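Local coordinates for calcium dodecin (Mycobacterium tuberculosis, PDB 3ONR), which binds calcium ions at the meeting points of three subunits in a hollow, spherical dodecamer and may also sequester small ligands, at residues 44-49 / 54-59; 12-15 / 19-22. The protein carries 2 engineered substitutions. One frame throughout, in Å; residues are numbered along the deposited sequence.

How the interactions relate
Strand 4-14 runs first. At its end the chain turns within a few residues into helix 18-32, and interaction 2 (12-15 / 19-22) closes this short loop. After the helix comes strand 38-48, which turns back into strand 54-65; interaction 1 (44-49 / 54-59) closes that hairpin near its turn. The two contacts follow one another in series and neither encloses the other. They meet in the sheet, where strand 54-65 lies between the other two: Tyr-56 N is 2.8 Å from Ser-14 O, a probable hydrogen bond. Interaction 2 joins the helix to the sheet, and interaction 1 joins two of its strands.

Interaction 1: residues 44-49 / 54-59; sequences QDMAVD and ITYRIK
Residues 44-48 and 54-58 pair as antiparallel strands, their segment axes 155° apart. Asp-45 with Arg-57 and Ala-47 with Thr-55 are hydrogen-bonded pairs. The three pairs between and beside them are non-hydrogen-bonded. Thr-55 N gives a bond to Ala-47 O at 2.9 Å, and Ala-47 N returns one to Thr-55 O.

On one face Arg-57 grips the carboxylate of Asp-45 side-on in a salt bridge. Arg-57 NE reaches Asp-45 OD2 at 2.8 Å in an almost straight bond on the syn side. Arg-57 NH2 reaches Asp-45 OD1 at 2.8 Å from above the carboxylate plane. The carboxylate and guanidinium planes are 32° apart. The Asp-45 carboxylate swings over toward the arginine with CG between the backbone N and the carbonyl carbon (chi1 73°). Ala-47 CB lies over one face of the guanidinium, 4.0 Å from Arg-57 CZ.

The other face is mostly apolar. Met-46 lies alongside Tyr-56, with Met-46 CG 3.7 Å from Tyr-56 CD2, and its sulfur makes an oblique Met-aromatic contact with the ring. The bent methionine chain carries Met-46 CE to 3.6 Å from Ile-54 CD1. Gln-44 CG packs on Ile-58 CD1 at 3.7 Å. Trp-18 of the same chain meets Tyr-56 edge-to-face.

The hairpin thus separates its chemistry by face. The paired charges probably offset each other on the partly exposed side, while the apolar groups pack against helix 18-32 and a neighbouring subunit.

Interaction 2: residues 12-15 / 19-22; sequences GTSP and EQAA. With CA (calcium ion), chain M.
Ser-14 and Gln-20 turn toward each other across the contact, each with its first side-chain torsion near 180°: OG of Ser-14 at -175° and CG of Gln-20 at -174°. Ser-14 CB comes to 3.5 Å from Ala-21 N, and its OG accepts a hydrogen bond from Thr-16 N. The approach of the serine hydroxyl to the glutamine amide is too close in the model and its details are doubtful.

Ala-21 has the largest share of the buried surface. Its CB points at the strand backbone, and Ala-21 CB lies 3.6 Å from Thr-13 C. Ala-21 CB also lies 3.7 Å from Ser-14 CB. The helix comes close at Gly-12, where Gly-12 CA makes a CH...O contact of 3.3 Å with Ala-21 O.

Glu-19 points away from the strand and binds the calcium ion. Its chain bends at chi2 (86°), and both carboxylate oxygens coordinate the metal: Glu-19 OE1 lies 2.4 Å and Glu-19 OE2 2.6 Å from the calcium ion. Two waters and four atoms from elsewhere complete the site, in which Glu-19 of two neighbouring subunits takes part. Trp-18 N of one of these subunits also bonds to Glu-19 OE2.

The first turn of helix 18-32 is thus laid against the end of strand 4-14. Strand 54-65 runs beside that strand, and its Ile-58 packs on Ala-21 and Ala-22.

Interaction 1: residues 44-49 / 54-59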
loop_
_atom_site.group_PDB
_atom_site.type_symbol
_atom_site.label_atom_id
_atom_site.label_comp_id
_atom_site.label_asym_id
_atom_site.label_seq_id
_atom_site.Cartn_x
_atom_site.Cartn_y
_atom_site.Cartn_z
ATOM N N GLN A 44 -1.030 -11.435 -10.095
ATOM C CA GLN A 44 -1.556 -12.356 -11.101
ATOM C C GLN A 44 -2.178 -11.501 -12.209
ATOM O O GLN A 44 -2.699 -10.370 -12.015
ATOM C CB GLN A 44 -2.676 -13.237 -10.494
ATOM C CG GLN A 44 -2.135 -14.233 -9.484
ATOM C CD GLN A 44 -3.222 -14.847 -8.666
ATOM O OE1 GLN A 44 -3.573 -16.019 -8.854
ATOM N NE2 GLN A 44 -3.822 -14.030 -7.824
ATOM N N ASP A 45 -2.042 -12.031 -13.401
ATOM C CA ASP A 45 -2.698 -11.397 -14.531
ATOM C C ASP A 45 -3.028 -12.442 -15.582
ATOM O O ASP A 45 -2.754 -13.658 -15.427
ATOM C CB ASP A 45 -1.948 -10.147 -15.085
ATOM C CG ASP A 45 -0.659 -10.487 -15.876
ATOM O OD1 ASP A 45 0.149 -9.544 -16.145
ATOM O OD2 ASP A 45 -0.531 -11.657 -16.277
ATOM N N MET A 46 -3.672 -11.956 -16.630
ATOM C CA MET A 46 -3.867 -12.754 -17.839
ATOM C C MET A 46 -3.445 -11.962 -19.070
ATOM O O MET A 46 -3.727 -10.760 -19.194
ATOM C CB MET A 46 -5.313 -13.186 -18.010
ATOM C CG MET A 46 -5.801 -14.019 -16.873
ATOM S SD MET A 46 -7.562 -13.636 -16.658
ATOM C CE MET A 46 -8.177 -14.517 -17.979
ATOM N N ALA A 47 -2.736 -12.642 -19.968
ATOM C CA ALA A 47 -2.507 -12.105 -21.290
ATOM C C ALA A 47 -3.506 -12.713 -22.236
ATOM O O ALA A 47 -3.874 -13.891 -22.117
ATOM C CB ALA A 47 -1.088 -12.411 -21.729
ATOM N N VAL A 48 -4.013 -11.902 -23.153
ATOM C CA VAL A 48 -5.025 -12.364 -24.074
ATOM C C VAL A 48 -4.495 -12.088 -25.499
ATOM O O VAL A 48 -3.944 -11.006 -25.746
ATOM C CB VAL A 48 -6.361 -11.615 -23.829
ATOM C CG1 VAL A 48 -7.538 -12.458 -24.364
ATOM C CG2 VAL A 48 -6.560 -11.385 -22.339
ATOM N N ASP A 49 -4.596 -13.056 -26.415
ATOM C CA ASP A 49 -4.237 -12.777 -27.836
ATOM C C ASP A 49 -5.489 -12.439 -28.641
ATOM O O ASP A 49 -6.601 -12.466 -28.105
ATOM C CB ASP A 49 -3.407 -13.923 -28.461
ATOM C CG ASP A 49 -4.241 -15.176 -28.769
ATOM O OD1 ASP A 49 -3.599 -16.221 -28.961
ATOM O OD2 ASP A 49 -5.503 -15.138 -28.841
ATOM N N ILE A 54 -6.205 -17.147 -23.665
ATOM C CA ILE A 54 -5.728 -16.670 -22.375
ATOM C C ILE A 54 -4.486 -17.421 -21.885
ATOM O O ILE A 54 -4.379 -18.667 -21.975
ATOM C CB ILE A 54 -6.876 -16.837 -21.359
ATOM C CG1 ILE A 54 -8.021 -15.913 -21.778
ATOM C CG2 ILE A 54 -6.471 -16.464 -19.944
ATOM C CD1 ILE A 54 -9.283 -16.112 -20.970
ATOM N N THR A 55 -3.526 -16.649 -21.398
ATOM C CA THR A 55 -2.410 -17.237 -20.734
ATOM C C THR A 55 -2.540 -16.670 -19.336
ATOM O O THR A 55 -2.568 -15.454 -19.188
ATOM C CB THR A 55 -1.073 -16.791 -21.398
ATOM O OG1 THR A 55 -1.035 -17.302 -22.722
ATOM C CG2 THR A 55 0.117 -17.308 -20.620
ATOM N N TYR A 56 -2.577 -17.533 -18.329
ATOM C CA TYR A 56 -2.548 -17.064 -16.914
ATOM C C TYR A 56 -1.103 -16.829 -16.482
ATOM O O TYR A 56 -0.213 -17.665 -16.752
ATOM C CB TYR A 56 -3.170 -18.129 -16.009
ATOM C CG TYR A 56 -4.588 -18.373 -16.420
ATOM C CD1 TYR A 56 -4.910 -19.387 -17.351
ATOM C CD2 TYR A 56 -5.610 -17.554 -15.908
ATOM C CE1 TYR A 56 -6.250 -19.604 -17.787
ATOM C CE2 TYR A 56 -6.972 -17.789 -16.334
ATOM C CZ TYR A 56 -7.236 -18.798 -17.265
ATOM O OH TYR A 56 -8.548 -18.960 -17.726
ATOM N N ARG A 57 -0.837 -15.690 -15.862
ATOM C CA ARG A 57 0.560 -15.381 -15.526
ATOM C C ARG A 57 0.638 -15.015 -14.030
ATOM O O ARG A 57 -0.281 -14.393 -13.475
ATOM C CB ARG A 57 1.079 -14.188 -16.337
ATOM C CG ARG A 57 0.905 -14.367 -17.891
ATOM C CD ARG A 57 1.716 -13.334 -18.695
ATOM N NE ARG A 57 1.247 -11.969 -18.452
ATOM C CZ ARG A 57 1.573 -10.905 -19.181
ATOM N NH1 ARG A 57 2.371 -11.050 -20.257
ATOM N NH2 ARG A 57 1.102 -9.694 -18.816
ATOM N N ILE A 58 1.695 -15.460 -13.336
ATOM C CA ILE A 58 1.741 -15.228 -11.878
ATOM C C ILE A 58 3.188 -14.904 -11.453
ATOM O O ILE A 58 4.089 -15.588 -11.901
ATOM C CB ILE A 58 1.150 -16.403 -11.084
ATOM C CG1 ILE A 58 1.120 -16.117 -9.577
ATOM C CG2 ILE A 58 1.990 -17.709 -11.320
ATOM C CD1 ILE A 58 0.155 -17.117 -8.853
ATOM N N LYS A 59 3.343 -13.803 -10.702
ATOM C CA LYS A 59 4.672 -13.317 -10.260
ATOM C C LYS A 59 4.794 -13.852 -8.837
ATOM O O LYS A 59 3.887 -13.601 -7.966
ATOM C CB LYS A 59 4.720 -11.762 -10.273
ATOM C CG LYS A 59 6.080 -11.250 -9.790
ATOM C CD LYS A 59 6.343 -9.857 -10.313
ATOM C CE LYS A 59 5.492 -8.836 -9.668
ATOM N NZ LYS A 59 5.974 -7.443 -10.119
#

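Interaction 2: residues 12-15 / 19-22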
loop_
_atom_site.group_PDB
_atom_site.type_symbol
_atom_site.label_atom_id
_atom_site.label_comp_id
_atom_site.label_asym_id
_atom_site.label_seq_id
_atom_site.Cartn_x
_atom_site.Cartn_y
_atom_site.Cartn_z
ATOM N N GLY A 12 5.636 -17.260 -13.691
ATOM C CA GLY A 12 5.312 -18.459 -14.454
ATOM C C GLY A 12 4.085 -18.166 -15.336
ATOM O O GLY A 12 3.298 -17.218 -15.061
ATOM N N THR A 13 3.942 -18.928 -16.413
ATOM C CA THR A 13 2.747 -18.665 -17.279
ATOM C C THR A 13 2.129 -20.043 -17.637
ATOM O O THR A 13 2.838 -21.045 -17.669
ATOM C CB THR A 13 3.126 -17.927 -18.604
ATOM O OG1 THR A 13 3.822 -18.837 -19.520
ATOM C CG2 THR A 13 4.018 -16.707 -18.371
ATOM N N SER A 14 0.871 -20.060 -18.053
ATOM C CA SER A 14 0.154 -21.349 -18.281
ATOM C C SER A 14 -1.115 -21.087 -19.012
ATOM O O SER A 14 -1.827 -20.170 -18.657
ATOM C CB SER A 14 -0.306 -21.934 -16.946
ATOM O OG SER A 14 -0.904 -23.229 -17.107
ATOM N N PRO A 15 -1.472 -21.957 -19.958
ATOM C CA PRO A 15 -2.779 -21.802 -20.577
ATOM C C PRO A 15 -3.883 -22.337 -19.630
ATOM O O PRO A 15 -5.072 -22.148 -19.872
ATOM C CB PRO A 15 -2.664 -22.663 -21.851
ATOM C CG PRO A 15 -1.513 -23.678 -21.537
ATOM C CD PRO A 15 -0.657 -23.061 -20.513
ATOM N N GLU A 19 -2.303 -21.852 -10.693
ATOM C CA GLU A 19 -1.523 -22.942 -9.952
ATOM C C GLU A 19 -0.464 -23.586 -10.832
ATOM O O GLU A 19 0.674 -23.839 -10.385
ATOM C CB GLU A 19 -2.490 -24.050 -9.502
ATOM C CG GLU A 19 -3.305 -23.647 -8.222
ATOM C CD GLU A 19 -4.575 -22.851 -8.557
ATOM O OE1 GLU A 19 -4.801 -22.571 -9.756
ATOM O OE2 GLU A 19 -5.392 -22.595 -7.620
ATOM N N GLN A 20 -0.839 -23.890 -12.084
ATOM C CA GLN A 20 0.094 -24.516 -13.030
ATOM C C GLN A 20 1.238 -23.540 -13.432
ATOM O O GLN A 20 2.405 -23.918 -13.513
ATOM C CB GLN A 20 -0.628 -24.969 -14.297
ATOM C CG GLN A 20 0.392 -25.773 -15.207
ATOM C CD GLN A 20 -0.194 -26.034 -16.540
ATOM O OE1 GLN A 20 0.018 -25.272 -17.497
ATOM N NE2 GLN A 20 -0.942 -27.123 -16.636
ATOM N N ALA A 21 0.873 -22.301 -13.704
ATOM C CA ALA A 21 1.856 -21.243 -13.984
ATOM C C ALA A 21 2.826 -21.154 -12.790
ATOM O O ALA A 21 4.073 -21.177 -12.972
ATOM C CB ALA A 21 1.137 -19.915 -14.221
ATOM N N ALA A 22 2.261 -21.165 -11.581
ATOM C CA ALA A 22 3.112 -21.087 -10.365
ATOM C C ALA A 22 4.012 -22.314 -10.205
ATOM O O ALA A 22 5.192 -22.152 -9.854
ATOM C CB ALA A 22 2.237 -20.916 -9.094
HETATM CA CA CA M . -7.042 -21.698 -9.468
HETATM O O HOH W 1 -7.645 -23.847 -10.282
HETATM O O HOH W 2 -6.273 -19.643 -8.673
#